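Local coordinates for protein putative histidinol-phosphate aminotransferase (Burkholderia pseudomallei, PDB 3P1T) that probably catalyses the pyridoxal-phosphate-dependent transfer of an amino group between L-histidinol phosphate and 2-oxoglutarate in histidine biosynthesis, at residues Q300-A304 with G305-L309; A105-V109 with S110-H114; Q150-A154 with G155-Q159. All coordinates share one frame; numbering follows the deposited sequence.

Interaction 1: Q300-A304 with G305-L309; sequences QVKDA and GQFGL
Gly305, already inside the turn, gives its backbone N to Asp303 OD1, 3.0 Å away, and the amide meets this oxygen from above the carboxylate plane. Asp303 can lean forward over the turn because its CG lies anti to the backbone N (chi1 -178°), on the side of its own carbonyl. Gln306 comes next with two links. Its N makes a weak bond of 3.4 Å to Asp303 O, while its side chain, extended beyond CG, runs back toward the strand to meet Lys302. There NZ of Lys302 sits 2.9 Å from Gln306 OE1, in the amide plane and on a lone pair; the lysine chain bends twice on the way and crosses the glutamine at about a right angle. Phe307 N turns back to Ala304 O at 3.0 Å, and its ring presents an edge to the strand, with CE2 3.9 Å from Lys302 CG. Gly308 takes a positive phi (94°) that suits glycine. Leu309 N then becomes the second donor to Ala304 O, also at 3.0 Å, arriving from the opposite face of that carbonyl to Phe307 N. This 3-10 turn carries the chain from strand 299-303 toward strand 312-316. Leu281 of strand 279-283 packs on both Ala304 and Leu309, Leu291 of helix 288-296 lies against Asp303, and Arg314 of strand 312-316 touches Phe307.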
ATOM      1  N   GLN A 300      -0.479 -29.228   4.964  1.00 48.75           N
ATOM      2  CA  GLN A 300       0.007 -28.088   5.733  1.00 46.39           C
ATOM      3  C   GLN A 300      -1.163 -27.443   6.506  1.00 49.63           C
ATOM      4  O   GLN A 300      -2.076 -26.897   5.895  1.00 49.54           O
ATOM      5  CB  GLN A 300       0.697 -27.084   4.777  1.00 46.32           C
ATOM      6  CG  GLN A 300       1.704 -26.168   5.432  1.00 50.62           C
ATOM      7  N   VAL A 301      -1.165 -27.561   7.842  1.00 46.32           N
ATOM      8  CA  VAL A 301      -2.185 -26.928   8.698  1.00 45.59           C
ATOM      9  C   VAL A 301      -1.483 -25.806   9.513  1.00 49.20           C
ATOM     10  O   VAL A 301      -0.272 -25.643   9.370  1.00 50.32           O
ATOM     11  CB  VAL A 301      -2.991 -27.910   9.610  1.00 49.05           C
ATOM     12  CG1 VAL A 301      -3.783 -28.920   8.782  1.00 49.38           C
ATOM     13  CG2 VAL A 301      -2.116 -28.599  10.655  1.00 48.64           C
ATOM     14  N   LYS A 302      -2.228 -25.033  10.334  1.00 43.78           N
ATOM     15  CA  LYS A 302      -1.687 -23.937  11.146  1.00 42.07           C
ATOM     16  C   LYS A 302      -1.603 -24.334  12.617  1.00 47.42           C
ATOM     17  O   LYS A 302      -2.565 -24.873  13.166  1.00 47.56           O
ATOM     18  CB  LYS A 302      -2.574 -22.675  10.986  1.00 42.81           C
ATOM     19  CG  LYS A 302      -2.225 -21.464  11.887  1.00 42.73           C
ATOM     20  CD  LYS A 302      -0.923 -20.743  11.546  1.00 40.01           C
ATOM     21  CE  LYS A 302      -1.074 -19.837  10.360  1.00 45.99           C
ATOM     22  NZ  LYS A 302       0.171 -19.094  10.068  1.00 62.65           N
ATOM     23  N   ASP A 303      -0.450 -24.044  13.258  1.00 44.08           N
ATOM     24  CA  ASP A 303      -0.233 -24.246  14.691  1.00 43.44           C
ATOM     25  C   ASP A 303      -0.863 -23.048  15.410  1.00 44.98           C
ATOM     26  O   ASP A 303      -0.400 -21.919  15.247  1.00 43.10           O
ATOM     27  CB  ASP A 303       1.274 -24.411  14.999  1.00 45.42           C
ATOM     28  CG  ASP A 303       1.676 -24.668  16.451  1.00 57.94           C
ATOM     29  OD1 ASP A 303       0.783 -24.652  17.338  1.00 58.53           O
ATOM     30  OD2 ASP A 303       2.881 -24.897  16.702  1.00 67.02           O
ATOM     31  N   ALA A 304      -1.942 -23.286  16.175  1.00 41.69           N
ATOM     32  CA  ALA A 304      -2.674 -22.223  16.865  1.00 41.34           C
ATOM     33  C   ALA A 304      -1.871 -21.634  18.065  1.00 46.36           C
ATOM     34  O   ALA A 304      -2.354 -20.701  18.717  1.00 46.07           O
ATOM     35  CB  ALA A 304      -4.029 -22.737  17.331  1.00 42.35           C
ATOM     36  N   GLY A 305      -0.648 -22.136  18.289  1.00 43.55           N
ATOM     37  CA  GLY A 305       0.282 -21.635  19.299  1.00 43.79           C
ATOM     38  C   GLY A 305       0.666 -20.191  18.995  1.00 48.48           C
ATOM     39  O   GLY A 305       0.947 -19.405  19.903  1.00 49.68           O
ATOM     40  N   GLN A 306       0.602 -19.820  17.699  1.00 42.36           N
ATOM     41  CA  GLN A 306       0.854 -18.491  17.151  1.00 40.26           C
ATOM     42  C   GLN A 306      -0.090 -17.465  17.754  1.00 44.72           C
ATOM     43  O   GLN A 306       0.258 -16.288  17.845  1.00 44.18           O
ATOM     44  CB  GLN A 306       0.649 -18.549  15.624  1.00 40.51           C
ATOM     45  CG  GLN A 306       1.095 -17.302  14.876  1.00 28.98           C
ATOM     46  CD  GLN A 306       0.887 -17.399  13.386  1.00 40.57           C
ATOM     47  OE1 GLN A 306       1.098 -18.443  12.746  1.00 34.17           O
ATOM     48  NE2 GLN A 306       0.560 -16.276  12.788  1.00 34.54           N
ATOM     49  N   PHE A 307      -1.307 -17.915  18.130  1.00 41.55           N
ATOM     50  CA  PHE A 307      -2.376 -17.079  18.670  1.00 40.32           C
ATOM     51  C   PHE A 307      -2.570 -17.290  20.189  1.00 43.86           C
ATOM     52  O   PHE A 307      -3.493 -16.721  20.756  1.00 42.75           O
ATOM     53  CB  PHE A 307      -3.685 -17.377  17.927  1.00 41.44           C
ATOM     54  CG  PHE A 307      -3.519 -17.380  16.431  1.00 42.15           C
ATOM     55  CD1 PHE A 307      -3.449 -16.189  15.721  1.00 44.14           C
ATOM     56  CD2 PHE A 307      -3.411 -18.575  15.730  1.00 44.20           C
ATOM     57  CE1 PHE A 307      -3.264 -16.192  14.332  1.00 44.48           C
ATOM     58  CE2 PHE A 307      -3.235 -18.579  14.343  1.00 46.76           C
ATOM     59  CZ  PHE A 307      -3.163 -17.386  13.653  1.00 43.92           C
ATOM     60  N   GLY A 308      -1.677 -18.042  20.827  1.00 41.23           N
ATOM     61  CA  GLY A 308      -1.716 -18.291  22.265  1.00 42.28           C
ATOM     62  C   GLY A 308      -2.447 -19.558  22.652  1.00 49.71           C
ATOM     63  O   GLY A 308      -2.588 -19.864  23.849  1.00 50.57           O
ATOM     64  N   LEU A 309      -2.937 -20.297  21.634  1.00 46.42           N
ATOM     65  CA  LEU A 309      -3.645 -21.554  21.833  1.00 46.73           C
ATOM     66  C   LEU A 309      -2.746 -22.720  21.461  1.00 53.19           C
ATOM     67  O   LEU A 309      -2.988 -23.406  20.464  1.00 53.63           O
ATOM     68  CB  LEU A 309      -4.945 -21.596  21.040  1.00 45.77           C
ATOM     69  CG  LEU A 309      -6.148 -21.029  21.721  1.00 49.96           C
ATOM     70  CD1 LEU A 309      -7.237 -20.749  20.719  1.00 51.06           C
ATOM     71  CD2 LEU A 309      -6.650 -21.947  22.814  1.00 49.44           C
TER

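Interaction 2: A105-V109 with S110-H114; sequences ARIAV and SGLRH
Ile107 reaches across the bend to His114, and its side chain divides at CB into two arms that both find the histidine. The short arm, CG2, stands anti to the backbone N and lies 3.9 Å from His114 CB. On the longer arm, CG1 comes first, 4.3 Å from Leu112 CD1. The tip, CD1, settles over one face of the imidazole, 3.6 Å from the ring centroid and 15° off the ring normal: a CH-pi contact. His114 NE2 is hydrogen-bonded to Thr95 OG1 of the neighbouring strand, which helps fix the turn of the ring beneath the methyl. At the backbone end of the same isoleucine, Ile107 O accepts two bonds from Ser110, one from OG at 3.1 Å and one from N at 3.3 Å, both from the same face of the carbonyl plane. One serine thus grips the same carbonyl twice as the chain leaves the helix. Beside it, Arg106 NH1 forms a salt bridge with Asp82 and a hydrogen bond to Lys223 O of the second subunit. The bend is the helix-to-strand connection of a beta-alpha-beta unit, in which helix 102-107 follows strand 92-96 and the chain returns as its parallel neighbour, strand 113-117.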
ATOM      1  N   ALA A 105       1.197  -7.190  16.977  1.00 32.66           N
ATOM      2  CA  ALA A 105       2.296  -6.792  16.094  1.00 31.25           C
ATOM      3  C   ALA A 105       2.310  -5.297  15.866  1.00 36.68           C
ATOM      4  O   ALA A 105       3.378  -4.698  15.937  1.00 37.84           O
ATOM      5  CB  ALA A 105       2.189  -7.512  14.768  1.00 31.15           C
ATOM      6  N   ARG A 106       1.137  -4.689  15.642  1.00 33.24           N
ATOM      7  CA  ARG A 106       0.979  -3.237  15.417  1.00 32.30           C
ATOM      8  C   ARG A 106       1.159  -2.444  16.723  1.00 37.14           C
ATOM      9  O   ARG A 106       1.658  -1.310  16.688  1.00 36.79           O
ATOM     10  CB  ARG A 106      -0.396  -2.947  14.794  1.00 29.67           C
ATOM     11  CG  ARG A 106      -0.548  -3.519  13.384  1.00 30.28           C
ATOM     12  CD  ARG A 106       0.214  -2.661  12.388  1.00 37.78           C
ATOM     13  NE  ARG A 106       1.513  -3.213  12.021  1.00 37.50           N
ATOM     14  CZ  ARG A 106       2.498  -2.519  11.463  1.00 47.98           C
ATOM     15  NH1 ARG A 106       2.381  -1.210  11.282  1.00 30.94           N
ATOM     16  NH2 ARG A 106       3.633  -3.119  11.137  1.00 44.40           N
ATOM     17  N   ILE A 107       0.780  -3.043  17.875  1.00 33.92           N
ATOM     18  CA  ILE A 107       0.952  -2.427  19.194  1.00 34.60           C
ATOM     19  C   ILE A 107       2.485  -2.431  19.521  1.00 40.93           C
ATOM     20  O   ILE A 107       2.987  -1.492  20.136  1.00 42.75           O
ATOM     21  CB  ILE A 107       0.057  -3.142  20.256  1.00 37.43           C
ATOM     22  CG1 ILE A 107      -1.413  -2.646  20.105  1.00 37.25           C
ATOM     23  CG2 ILE A 107       0.552  -2.883  21.693  1.00 37.32           C
ATOM     24  CD1 ILE A 107      -2.497  -3.573  20.633  1.00 51.92           C
ATOM     25  N   ALA A 108       3.224  -3.418  18.991  1.00 36.12           N
ATOM     26  CA  ALA A 108       4.660  -3.553  19.149  1.00 35.31           C
ATOM     27  C   ALA A 108       5.438  -2.526  18.328  1.00 39.56           C
ATOM     28  O   ALA A 108       6.639  -2.370  18.559  1.00 40.22           O
ATOM     29  CB  ALA A 108       5.083  -4.943  18.731  1.00 35.97           C
ATOM     30  N   VAL A 109       4.812  -1.902  17.315  1.00 36.35           N
ATOM     31  CA  VAL A 109       5.530  -0.901  16.507  1.00 35.93           C
ATOM     32  C   VAL A 109       5.068   0.480  16.931  1.00 39.12           C
ATOM     33  O   VAL A 109       5.577   1.451  16.418  1.00 40.22           O
ATOM     34  CB  VAL A 109       5.465  -1.068  14.964  1.00 39.28           C
ATOM     35  CG1 VAL A 109       6.177  -2.333  14.514  1.00 39.15           C
ATOM     36  CG2 VAL A 109       4.043  -1.027  14.439  1.00 39.16           C
ATOM     37  N   SER A 110       4.159   0.579  17.893  1.00 35.99           N
ATOM     38  CA  SER A 110       3.690   1.869  18.415  1.00 36.57           C
ATOM     39  C   SER A 110       4.052   2.022  19.907  1.00 42.62           C
ATOM     40  O   SER A 110       4.686   1.139  20.487  1.00 44.00           O
ATOM     41  CB  SER A 110       2.181   1.984  18.226  1.00 40.91           C
ATOM     42  OG  SER A 110       1.540   1.034  19.063  1.00 52.53           O
ATOM     43  N   GLY A 111       3.591   3.093  20.528  1.00 39.21           N
ATOM     44  CA  GLY A 111       3.768   3.304  21.958  1.00 39.65           C
ATOM     45  C   GLY A 111       2.438   3.297  22.691  1.00 44.89           C
ATOM     46  O   GLY A 111       2.227   4.094  23.628  1.00 47.18           O
ATOM     47  N   LEU A 112       1.520   2.395  22.260  1.00 37.37           N
ATOM     48  CA  LEU A 112       0.192   2.304  22.845  1.00 35.19           C
ATOM     49  C   LEU A 112       0.152   1.412  24.065  1.00 38.17           C
ATOM     50  O   LEU A 112       0.773   0.343  24.076  1.00 37.74           O
ATOM     51  CB  LEU A 112      -0.822   1.761  21.825  1.00 34.05           C
ATOM     52  CG  LEU A 112      -0.960   2.428  20.450  1.00 36.16           C
ATOM     53  CD1 LEU A 112      -1.827   1.590  19.558  1.00 34.42           C
ATOM     54  CD2 LEU A 112      -1.483   3.854  20.548  1.00 37.37           C
ATOM     55  N   ARG A 113      -0.649   1.827  25.067  1.00 34.94           N
ATOM     56  CA  ARG A 113      -1.014   1.042  26.251  1.00 35.46           C
ATOM     57  C   ARG A 113      -1.855  -0.150  25.812  1.00 38.66           C
ATOM     58  O   ARG A 113      -2.635  -0.046  24.851  1.00 35.05           O
ATOM     59  CB  ARG A 113      -1.769   1.904  27.267  1.00 36.80           C
ATOM     60  CG  ARG A 113      -0.850   2.659  28.210  1.00 36.79           C
ATOM     61  CD  ARG A 113      -1.512   3.889  28.764  1.00 43.46           C
ATOM     62  NE  ARG A 113      -2.639   3.600  29.641  1.00 51.12           N
ATOM     63  CZ  ARG A 113      -3.841   4.153  29.517  1.00 77.56           C
ATOM     64  NH1 ARG A 113      -4.084   5.020  28.538  1.00 72.62           N
ATOM     65  NH2 ARG A 113      -4.811   3.845  30.369  1.00 68.45           N
ATOM     66  N   HIS A 114      -1.664  -1.300  26.470  1.00 38.27           N
ATOM     67  CA  HIS A 114      -2.368  -2.498  26.033  1.00 38.36           C
ATOM     68  C   HIS A 114      -2.797  -3.367  27.223  1.00 42.21           C
ATOM     69  O   HIS A 114      -2.018  -3.591  28.159  1.00 41.58           O
ATOM     70  CB  HIS A 114      -1.437  -3.285  25.079  1.00 38.80           C
ATOM     71  CG  HIS A 114      -2.061  -4.434  24.341  1.00 42.02           C
ATOM     72  ND1 HIS A 114      -1.315  -5.531  23.976  1.00 43.35           N
ATOM     73  CD2 HIS A 114      -3.332  -4.608  23.908  1.00 43.97           C
ATOM     74  CE1 HIS A 114      -2.150  -6.338  23.335  1.00 42.86           C
ATOM     75  NE2 HIS A 114      -3.371  -5.823  23.266  1.00 43.35           N
TER

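Interaction 3: Q150-A154 with G155-Q159; sequences QALSA and GELDQ
Ser153 and Glu156 trade bonds: each side chain accepts from the backbone N of the other. Ser153 OG takes Glu156 N at 3.1 Å, and Glu156 OE1 takes Ser153 N at 2.8 Å along a nearly straight line (169°). The carboxylate uses the anti lone pair of OE1, the one facing away from OE2, while OE2 accepts a weak hydrogen bond from Leu125 N. The serine hydroxyl lies between its backbone N and carbonyl carbon (chi1 77°), which turns OG to face the first turn of the helix; the glutamate, extended beyond CG, stretches back past OG to the residue ahead of the helix. Behind this exchange the regular helical bonds begin, with Leu157 N 3.0 Å from Ser153 O, and Asp158 N 2.9 Å from Ala154 O. An apolar contact runs alongside the polar one: Leu152 CD1 touches Leu157 CD2 at 3.8 Å, the two leucines crossing at about a right angle. Glu156 OE1 also rests close to Leu152, 3.4 Å from its CA. Upstream, Leu152 N is held by Asn143 OD1, so the loop is tied at the residue just before the cap. With Ser153 as N-cap, this is a capping box at the start of helix 154-163, the helix that joins the parallel strands 137-142 and 166-170 in a beta-alpha-beta crossover.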
ATOM      1  N   GLN A 150     -15.323 -18.507  17.032  1.00 39.27           N
ATOM      2  CA  GLN A 150     -16.448 -18.107  17.862  1.00 39.64           C
ATOM      3  C   GLN A 150     -16.925 -16.729  17.489  1.00 45.33           C
ATOM      4  O   GLN A 150     -16.120 -15.851  17.132  1.00 44.80           O
ATOM      5  CB  GLN A 150     -16.080 -18.139  19.363  1.00 40.77           C
ATOM      6  CG  GLN A 150     -15.650 -19.496  19.910  1.00 42.70           C
ATOM      7  CD  GLN A 150     -16.681 -20.565  19.710  1.00 55.50           C
ATOM      8  OE1 GLN A 150     -17.813 -20.496  20.227  1.00 54.49           O
ATOM      9  NE2 GLN A 150     -16.296 -21.581  18.948  1.00 43.24           N
ATOM     10  N   ALA A 151     -18.245 -16.534  17.618  1.00 44.08           N
ATOM     11  CA  ALA A 151     -18.935 -15.273  17.385  1.00 44.39           C
ATOM     12  C   ALA A 151     -19.305 -14.591  18.710  1.00 48.88           C
ATOM     13  O   ALA A 151     -19.632 -15.277  19.687  1.00 49.02           O
ATOM     14  CB  ALA A 151     -20.183 -15.505  16.557  1.00 45.73           C
ATOM     15  N   LEU A 152     -19.231 -13.242  18.744  1.00 44.10           N
ATOM     16  CA  LEU A 152     -19.594 -12.445  19.917  1.00 43.29           C
ATOM     17  C   LEU A 152     -21.070 -12.556  20.185  1.00 49.11           C
ATOM     18  O   LEU A 152     -21.869 -12.431  19.251  1.00 49.65           O
ATOM     19  CB  LEU A 152     -19.205 -10.966  19.734  1.00 41.95           C
ATOM     20  CG  LEU A 152     -17.720 -10.686  19.590  1.00 43.45           C
ATOM     21  CD1 LEU A 152     -17.484  -9.251  19.186  1.00 42.98           C
ATOM     22  CD2 LEU A 152     -16.959 -11.068  20.842  1.00 41.14           C
ATOM     23  N   SER A 153     -21.444 -12.806  21.452  1.00 46.77           N
ATOM     24  CA  SER A 153     -22.867 -12.919  21.805  1.00 48.25           C
ATOM     25  C   SER A 153     -23.528 -11.537  21.870  1.00 51.17           C
ATOM     26  O   SER A 153     -22.834 -10.521  21.959  1.00 48.34           O
ATOM     27  CB  SER A 153     -23.055 -13.646  23.139  1.00 52.16           C
ATOM     28  OG  SER A 153     -22.769 -12.809  24.246  1.00 63.60           O
ATOM     29  N   ALA A 154     -24.876 -11.518  21.860  1.00 49.38           N
ATOM     30  CA  ALA A 154     -25.686 -10.308  21.985  1.00 49.80           C
ATOM     31  C   ALA A 154     -25.313  -9.529  23.271  1.00 55.17           C
ATOM     32  O   ALA A 154     -25.148  -8.299  23.226  1.00 53.94           O
ATOM     33  CB  ALA A 154     -27.162 -10.670  21.994  1.00 51.33           C
ATOM     34  N   GLY A 155     -25.138 -10.286  24.368  1.00 51.47           N
ATOM     35  CA  GLY A 155     -24.748  -9.794  25.677  1.00 50.85           C
ATOM     36  C   GLY A 155     -23.357  -9.202  25.688  1.00 52.60           C
ATOM     37  O   GLY A 155     -23.153  -8.144  26.281  1.00 51.98           O
ATOM     38  N   GLU A 156     -22.398  -9.864  25.023  1.00 48.27           N
ATOM     39  CA  GLU A 156     -21.018  -9.380  24.922  1.00 47.32           C
ATOM     40  C   GLU A 156     -20.979  -8.036  24.158  1.00 49.79           C
ATOM     41  O   GLU A 156     -20.459  -7.053  24.694  1.00 50.50           O
ATOM     42  CB  GLU A 156     -20.096 -10.422  24.242  1.00 48.14           C
ATOM     43  CG  GLU A 156     -19.775 -11.666  25.069  1.00 53.53           C
ATOM     44  CD  GLU A 156     -18.949 -12.733  24.375  1.00 61.41           C
ATOM     45  OE1 GLU A 156     -19.242 -13.059  23.206  1.00 54.55           O
ATOM     46  OE2 GLU A 156     -18.065 -13.317  25.036  1.00 68.21           O
ATOM     47  N   LEU A 157     -21.589  -7.979  22.953  1.00 43.62           N
ATOM     48  CA  LEU A 157     -21.664  -6.770  22.136  1.00 42.39           C
ATOM     49  C   LEU A 157     -22.382  -5.635  22.875  1.00 50.85           C
ATOM     50  O   LEU A 157     -21.926  -4.489  22.819  1.00 48.37           O
ATOM     51  CB  LEU A 157     -22.367  -7.057  20.804  1.00 41.88           C
ATOM     52  CG  LEU A 157     -21.506  -7.745  19.738  1.00 45.04           C
ATOM     53  CD1 LEU A 157     -22.340  -8.228  18.581  1.00 45.83           C
ATOM     54  CD2 LEU A 157     -20.423  -6.810  19.219  1.00 44.67           C
ATOM     55  N   ASP A 158     -23.485  -5.969  23.594  1.00 52.60           N
ATOM     56  CA  ASP A 158     -24.279  -5.040  24.394  1.00 53.65           C
ATOM     57  C   ASP A 158     -23.407  -4.428  25.496  1.00 57.52           C
ATOM     58  O   ASP A 158     -23.381  -3.204  25.624  1.00 58.98           O
ATOM     59  CB  ASP A 158     -25.499  -5.757  24.983  1.00 57.22           C
ATOM     60  CG  ASP A 158     -26.392  -4.907  25.863  1.00 83.51           C
ATOM     61  OD1 ASP A 158     -26.709  -3.759  25.463  1.00 87.24           O
ATOM     62  OD2 ASP A 158     -26.767  -5.383  26.964  1.00 94.98           O
ATOM     63  N   GLN A 159     -22.641  -5.270  26.230  1.00 51.42           N
ATOM     64  CA  GLN A 159     -21.740  -4.852  27.299  1.00 50.46           C
ATOM     65  C   GLN A 159     -20.617  -3.970  26.740  1.00 52.01           C
ATOM     66  O   GLN A 159     -20.363  -2.910  27.314  1.00 51.85           O
ATOM     67  CB  GLN A 159     -21.161  -6.069  28.022  1.00 51.89           C
ATOM     68  CG  GLN A 159     -20.799  -5.796  29.482  1.00 73.37           C
ATOM     69  CD  GLN A 159     -20.026  -6.904  30.174  1.00 93.89           C
ATOM     70  OE1 GLN A 159     -19.292  -6.652  31.136  1.00 91.16           O
ATOM     71  NE2 GLN A 159     -20.150  -8.148  29.718  1.00 84.28           N
TER

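Overall arrangement
Along the chain, interaction 2 comes first, interaction 3 second and interaction 1 last. Their centres lie 22 to 25 Å apart and none touches another; the nearest atoms of interaction 1 are about 9 Å from each of the other two. Interactions 2 and 3 serve the same seven-stranded mixed sheet, at the end of one connecting helix and the beginning of another. Interaction 1 belongs instead to the four-stranded sheet that holds strands 299-303 and 312-316, yet Gln306 bonds to Asp101 just ahead of helix 102-107, and Phe307 packs on Pro147, shortly before residues 150-154. The turn after strand 299-303 thus brings the smaller sheet's connection against loops of the larger sheet's domain, consistent with the two-domain build of pyridoxal-phosphate-dependent aminotransferases.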